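Local structure of flavoredoxin (Desulfovibrio vulgaris str. 'Miyazaki F', 2D5M) at the interface of chains A and B. The protein binds flavin mononucleotide as a flavoprotein of the flavin reductase-like family and serves in electron transport. Residues are numbered along the deposited sequence; one frame, centred on the assembly and turned at random. Chains: chain A/B, flavoredoxin.

The interface of chains A and B. Residues chain A 110, 112, 114-116, 142-145; chain B 1-2.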
loop_
_atom_site.group_PDB
_atom_site.type_symbol
_atom_site.label_atom_id
_atom_site.label_comp_id
_atom_site.label_asym_id
_atom_site.label_seq_id
_atom_site.Cartn_x
_atom_site.Cartn_y
_atom_site.Cartn_z
ATOM N N TYR A 110 17.692 -1.936 10.924
ATOM C CA TYR A 110 17.081 -2.438 9.690
ATOM C C TYR A 110 17.759 -3.753 9.315
ATOM O O TYR A 110 18.751 -4.168 9.913
ATOM C CB TYR A 110 17.109 -1.442 8.575
ATOM C CG TYR A 110 18.458 -0.991 8.078
ATOM C CD1 TYR A 110 19.119 -1.657 7.084
ATOM C CD2 TYR A 110 19.087 0.126 8.598
ATOM C CE1 TYR A 110 20.366 -1.242 6.607
ATOM C CE2 TYR A 110 20.301 0.556 8.115
ATOM C CZ TYR A 110 20.939 -0.140 7.143
ATOM O OH TYR A 110 22.161 0.299 6.647
ATOM N N GLY A 112 20.013 -5.849 7.154
ATOM C CA GLY A 112 21.119 -5.537 6.243
ATOM C C GLY A 112 21.052 -6.269 4.930
ATOM O O GLY A 112 21.486 -5.751 3.903
ATOM N N PHE A 114 18.495 -7.034 3.148
ATOM C CA PHE A 114 17.431 -6.628 2.231
ATOM C C PHE A 114 17.913 -5.490 1.335
ATOM O O PHE A 114 18.800 -4.742 1.693
ATOM C CB PHE A 114 16.187 -6.228 2.986
ATOM C CG PHE A 114 15.441 -7.362 3.671
ATOM C CD1 PHE A 114 15.906 -8.676 3.756
ATOM C CD2 PHE A 114 14.201 -7.090 4.239
ATOM C CE1 PHE A 114 15.202 -9.649 4.445
ATOM C CE2 PHE A 114 13.512 -8.061 4.912
ATOM C CZ PHE A 114 13.999 -9.328 5.038
ATOM N N PRO A 115 17.303 -5.362 0.165
ATOM C CA PRO A 115 17.806 -4.409 -0.809
ATOM C C PRO A 115 17.507 -2.963 -0.490
ATOM O O PRO A 115 18.139 -2.022 -1.031
ATOM C CB PRO A 115 17.089 -4.838 -2.086
ATOM C CG PRO A 115 15.795 -5.491 -1.624
ATOM C CD PRO A 115 16.287 -6.241 -0.427
ATOM N N MET A 116 16.517 -2.723 0.328
ATOM C CA MET A 116 16.015 -1.371 0.587
ATOM C C MET A 116 15.573 -1.271 2.056
ATOM O O MET A 116 14.895 -2.148 2.573
ATOM C CB MET A 116 14.853 -1.074 -0.322
ATOM C CG MET A 116 14.192 0.260 -0.182
ATOM S SD MET A 116 13.149 0.417 -1.663
ATOM C CE MET A 116 12.523 2.011 -1.321
ATOM N N LYS A 142 17.558 4.003 2.056
ATOM C CA LYS A 142 18.814 3.393 1.688
ATOM C C LYS A 142 18.564 2.236 0.742
ATOM O O LYS A 142 17.719 1.385 1.018
ATOM C CB LYS A 142 19.591 2.876 2.922
ATOM C CG LYS A 142 20.238 3.993 3.747
ATOM C CD LYS A 142 21.205 3.360 4.747
ATOM C CE LYS A 142 20.897 3.748 6.158
ATOM N NZ LYS A 142 20.917 5.225 6.365
ATOM N N VAL A 143 19.312 2.202 -0.335
ATOM C CA VAL A 143 19.124 1.143 -1.367
ATOM C C VAL A 143 20.467 0.610 -1.748
ATOM O O VAL A 143 21.426 1.341 -1.952
ATOM C CB VAL A 143 18.363 1.724 -2.555
ATOM C CG1 VAL A 143 18.203 0.648 -3.636
ATOM C CG2 VAL A 143 16.998 2.266 -2.158
ATOM N N ASP A 144 20.570 -0.685 -1.915
ATOM C CA ASP A 144 21.782 -1.333 -2.436
ATOM C C ASP A 144 22.207 -0.655 -3.747
ATOM O O ASP A 144 21.391 -0.437 -4.665
ATOM C CB ASP A 144 21.518 -2.814 -2.656
ATOM C CG ASP A 144 21.502 -3.740 -1.469
ATOM O OD1 ASP A 144 21.897 -3.246 -0.400
ATOM O OD2 ASP A 144 21.108 -4.911 -1.578
ATOM N N GLU A 145 23.495 -0.367 -3.850
ATOM C CA GLU A 145 23.982 0.276 -5.069
ATOM C C GLU A 145 23.659 -0.540 -6.326
ATOM O O GLU A 145 23.434 0.038 -7.379
ATOM C CB GLU A 145 25.491 0.428 -5.019
ATOM C CG GLU A 145 26.040 1.135 -3.792
ATOM C CD GLU A 145 27.564 1.042 -3.731
ATOM O OE1 GLU A 145 28.103 2.058 -3.246
ATOM O OE2 GLU A 145 28.204 0.055 -4.118
ATOM N N MET B 1 26.781 -2.945 -0.598
ATOM C CA MET B 1 26.748 -1.636 0.055
ATOM C C MET B 1 25.484 -0.791 -0.204
ATOM O O MET B 1 25.162 -0.790 -1.398
ATOM C CB MET B 1 27.945 -0.796 -0.371
ATOM C CG MET B 1 27.867 0.409 0.558
ATOM S SD MET B 1 28.690 0.264 2.085
ATOM C CE MET B 1 30.333 -0.396 1.942
ATOM N N LYS B 2 24.889 -0.103 0.769
ATOM C CA LYS B 2 23.747 0.784 0.522
ATOM C C LYS B 2 24.139 2.219 0.235
ATOM O O LYS B 2 25.167 2.701 0.743
ATOM C CB LYS B 2 22.834 0.777 1.756
ATOM C CG LYS B 2 22.231 -0.592 1.908
ATOM C CD LYS B 2 20.876 -0.688 2.444
ATOM C CE LYS B 2 20.121 -1.970 2.266
ATOM N NZ LYS B 2 20.950 -3.206 2.385
HETATM O O HOH W 1 23.117 -3.122 4.165
HETATM O O HOH W 2 27.173 3.643 -1.206
#
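B:Lys2 leaves its strand with CG anti to its own carbonyl carbon, and bends at chi2 and again at chi4 (37°) turn its terminal NZ toward the backbone O of A:Phe114 and the carboxylate OD1 of A:Asp144. A:Asp144 holds its carboxylate beside its own backbone N, bringing OD1 to the end of the lysine chain, which the aspartate side chain crosses obliquely. The backbone O of A:Phe114 takes a hydrogen bond from B:Lys2 NZ at 2.7 Å, nearly in line with the carbonyl (175° at O). B:Lys2 NZ also forms a salt bridge of 2.9 Å to A:Asp144 OD1, meeting the carboxylate on its syn side but tilted out of its plane by 30°. A weaker bond runs from NZ to the A:Gly112 carbonyl, which water 1 bridges as well. Such a set of oxygens would favour a charged amine. Farther up the chain, CD of B:Lys2 packs against A:Lys142 CB at 3.8 Å, while the ring of A:Tyr110 flanks the aliphatic stretch more distantly.

Strand 2-4 of chain B pairs with the end of strand 133-144 of chain A through an antiparallel bridge between B:Lys2 and A:Asp144. Its twin on the other subunit suggests that exchanged N-termini help hold the two-fold dimer together. Just beyond, A:Glu145 N donates to the main-chain O of B:Met1 at 3.0 Å. The poorly ordered A:Glu145 side chain runs alongside B:Met1, and its OE1 is also reached by water 2, whose O lies 3.0 Å from the backbone O of B:Lys2.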